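Local coordinates for protein 3-methyladenine DNA glycosylase (Helicobacter pylori, PDB 1PU7) that is a DNA repair glycosylase of the helix-hairpin-helix superfamily that probably excises alkylated bases such as 3-methyladenine and binds a methylated adenine, at residues Pro21-Pro26 against Thr192-Gln197. Sequence-based numbering, arbitrary orientation.
Sequences PAWWWP and TISLAQ. With 39A (6-amino-3,9-dimethyl-9H-purin-3-ium), chain C.
Gln197 lies flat over one face of the Trp23 indole, its amide plane only 11° from the ring. Gln197 CG sits 3.6 Å from the centroid of the five-membered ring of Trp23, a CH-pi contact. Gln197 CD comes to 3.5 Å from Trp23 NE1. Gln197 holds CG anti to the backbone N (chi1 -169°) and stays extended beyond it, which carries the amide across the indole to the turn at Pro21-Trp24. There Gln197 NE2 donates to Ala22 O at 3.1 Å, reaching it from above the carbonyl plane. Arg201, one turn further along helix 195-203, gives the same carbonyl oxygen a second hydrogen bond. The six-membered end of the indole reaches the start of this helix, with Trp23 CH2 3.7 Å from Ala196 CB. Ser194 is the N-cap here: its OG accepts from Gln197 N at 3.1 Å. Beyond the type I turn, Trp24 stacks nearly parallel on the bound 3,9-dimethyladeninium, while Trp25 turns its ring face to the base's C8 edge and Pro26 CD touches N7. Trp23 and Ala22 thus pack a loop against helix 195-203 immediately before that loop lines the base-binding pocket of this HhH-GPD glycosylase.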
loop_
_atom_site.group_PDB
_atom_site.type_symbol
_atom_site.label_atom_id
_atom_site.label_comp_id
_atom_site.label_asym_id
_atom_site.label_seq_id
_atom_site.Cartn_x
_atom_site.Cartn_y
_atom_site.Cartn_z
ATOM N N PRO A 21 2.831 12.965 -4.133
ATOM C CA PRO A 21 1.618 12.951 -4.975
ATOM C C PRO A 21 0.338 12.826 -4.123
ATOM O O PRO A 21 0.403 12.614 -2.900
ATOM C CB PRO A 21 1.807 11.720 -5.898
ATOM C CG PRO A 21 2.853 10.855 -5.252
ATOM C CD PRO A 21 3.635 11.735 -4.271
ATOM N N ALA A 22 -0.812 12.971 -4.765
ATOM C CA ALA A 22 -2.085 13.088 -4.065
ATOM C C ALA A 22 -2.410 11.906 -3.131
ATOM O O ALA A 22 -2.945 12.112 -2.068
ATOM C CB ALA A 22 -3.259 13.332 -5.082
ATOM N N TRP A 23 -2.073 10.686 -3.531
ATOM C CA TRP A 23 -2.369 9.512 -2.706
ATOM C C TRP A 23 -1.112 9.005 -2.010
ATOM O O TRP A 23 -1.084 7.882 -1.514
ATOM C CB TRP A 23 -2.964 8.398 -3.566
ATOM C CG TRP A 23 -4.405 8.573 -3.901
ATOM C CD1 TRP A 23 -4.952 9.566 -4.665
ATOM C CD2 TRP A 23 -5.512 7.757 -3.451
ATOM N NE1 TRP A 23 -6.314 9.394 -4.751
ATOM C CE2 TRP A 23 -6.685 8.293 -4.020
ATOM C CE3 TRP A 23 -5.621 6.611 -2.644
ATOM C CZ2 TRP A 23 -7.970 7.730 -3.801
ATOM C CZ3 TRP A 23 -6.884 6.052 -2.421
ATOM C CH2 TRP A 23 -8.041 6.611 -3.008
ATOM N N TRP A 24 -0.083 9.849 -1.970
ATOM C CA TRP A 24 1.241 9.530 -1.384
ATOM C C TRP A 24 2.045 8.465 -2.129
ATOM O O TRP A 24 3.145 8.753 -2.558
ATOM C CB TRP A 24 1.158 9.212 0.092
ATOM C CG TRP A 24 2.471 8.845 0.749
ATOM C CD1 TRP A 24 3.531 9.679 1.016
ATOM C CD2 TRP A 24 2.862 7.545 1.214
ATOM N NE1 TRP A 24 4.535 8.982 1.648
ATOM C CE2 TRP A 24 4.159 7.665 1.767
ATOM C CE3 TRP A 24 2.230 6.291 1.248
ATOM C CZ2 TRP A 24 4.828 6.588 2.358
ATOM C CZ3 TRP A 24 2.889 5.224 1.827
ATOM C CH2 TRP A 24 4.192 5.382 2.378
ATOM N N TRP A 25 1.505 7.253 -2.260
ATOM C CA TRP A 25 2.127 6.189 -3.021
ATOM C C TRP A 25 2.226 6.619 -4.483
ATOM O O TRP A 25 1.215 6.960 -5.079
ATOM C CB TRP A 25 1.241 4.942 -2.945
ATOM C CG TRP A 25 1.961 3.638 -3.147
ATOM C CD1 TRP A 25 2.551 3.168 -4.302
ATOM C CD2 TRP A 25 2.097 2.604 -2.175
ATOM N NE1 TRP A 25 3.087 1.913 -4.080
ATOM C CE2 TRP A 25 2.857 1.556 -2.771
ATOM C CE3 TRP A 25 1.714 2.479 -0.826
ATOM C CZ2 TRP A 25 3.168 0.363 -2.091
ATOM C CZ3 TRP A 25 2.080 1.298 -0.115
ATOM C CH2 TRP A 25 2.772 0.251 -0.768
ATOM N N PRO A 26 3.431 6.623 -5.058
ATOM C CA PRO A 26 3.599 6.977 -6.491
ATOM C C PRO A 26 2.829 6.031 -7.408
ATOM O O PRO A 26 2.887 4.819 -7.212
ATOM C CB PRO A 26 5.107 6.816 -6.752
ATOM C CG PRO A 26 5.775 6.773 -5.388
ATOM C CD PRO A 26 4.712 6.303 -4.378
ATOM N N THR A 192 -12.580 17.846 -0.389
ATOM C CA THR A 192 -11.986 17.680 -1.717
ATOM C C THR A 192 -11.490 16.236 -1.938
ATOM O O THR A 192 -11.163 15.869 -3.065
ATOM C CB THR A 192 -10.791 18.670 -1.910
ATOM O OG1 THR A 192 -9.838 18.479 -0.856
ATOM C CG2 THR A 192 -11.221 20.145 -1.739
ATOM N N ILE A 193 -11.409 15.435 -0.867
ATOM C CA ILE A 193 -10.896 14.054 -0.963
ATOM C C ILE A 193 -11.788 13.006 -0.299
ATOM O O ILE A 193 -12.591 13.322 0.567
ATOM C CB ILE A 193 -9.418 13.936 -0.441
ATOM C CG1 ILE A 193 -9.332 13.951 1.088
ATOM C CG2 ILE A 193 -8.486 15.013 -1.103
ATOM C CD1 ILE A 193 -7.972 13.432 1.608
ATOM N N SER A 194 -11.639 11.752 -0.728
ATOM C CA SER A 194 -12.395 10.640 -0.164
ATOM C C SER A 194 -11.706 10.114 1.080
ATOM O O SER A 194 -10.561 10.435 1.360
ATOM C CB SER A 194 -12.468 9.501 -1.173
ATOM O OG SER A 194 -11.165 8.959 -1.417
ATOM N N LEU A 195 -12.422 9.289 1.824
ATOM C CA LEU A 195 -11.885 8.680 3.022
ATOM C C LEU A 195 -10.731 7.724 2.671
ATOM O O LEU A 195 -9.729 7.635 3.407
ATOM C CB LEU A 195 -13.022 7.946 3.773
ATOM C CG LEU A 195 -12.597 7.088 4.971
ATOM C CD1 LEU A 195 -11.882 7.935 5.979
ATOM C CD2 LEU A 195 -13.847 6.435 5.597
ATOM N N ALA A 196 -10.860 7.022 1.547
ATOM C CA ALA A 196 -9.801 6.128 1.105
ATOM C C ALA A 196 -8.521 6.956 0.910
ATOM O O ALA A 196 -7.478 6.561 1.368
ATOM C CB ALA A 196 -10.189 5.420 -0.200
ATOM N N GLN A 197 -8.648 8.097 0.244
ATOM C CA GLN A 197 -7.533 8.982 -0.018
ATOM C C GLN A 197 -6.974 9.553 1.294
ATOM O O GLN A 197 -5.760 9.664 1.458
ATOM C CB GLN A 197 -7.899 10.086 -1.027
ATOM C CG GLN A 197 -6.634 10.838 -1.495
ATOM C CD GLN A 197 -6.890 12.014 -2.437
ATOM O OE1 GLN A 197 -7.992 12.164 -2.995
ATOM N NE2 GLN A 197 -5.856 12.842 -2.638
HETATM N N6 39A C . 7.027 7.306 -0.694
HETATM C C6 39A C . 7.163 6.189 0.065
HETATM C C5 39A C . 6.273 5.181 -0.185
HETATM N N7 39A C . 5.219 5.047 -1.084
HETATM C C4 39A C . 6.400 3.997 0.603
HETATM N N9 39A C . 5.466 3.162 0.217
HETATM C C8 39A C . 4.776 3.783 -0.785
HETATM C C9M 39A C . 5.362 1.837 0.869
HETATM N N3 39A C . 7.397 3.874 1.598
HETATM C C3M 39A C . 7.506 2.659 2.428
HETATM C C2 39A C . 8.226 4.919 1.786
HETATM N N1 39A C . 8.108 6.035 1.041
#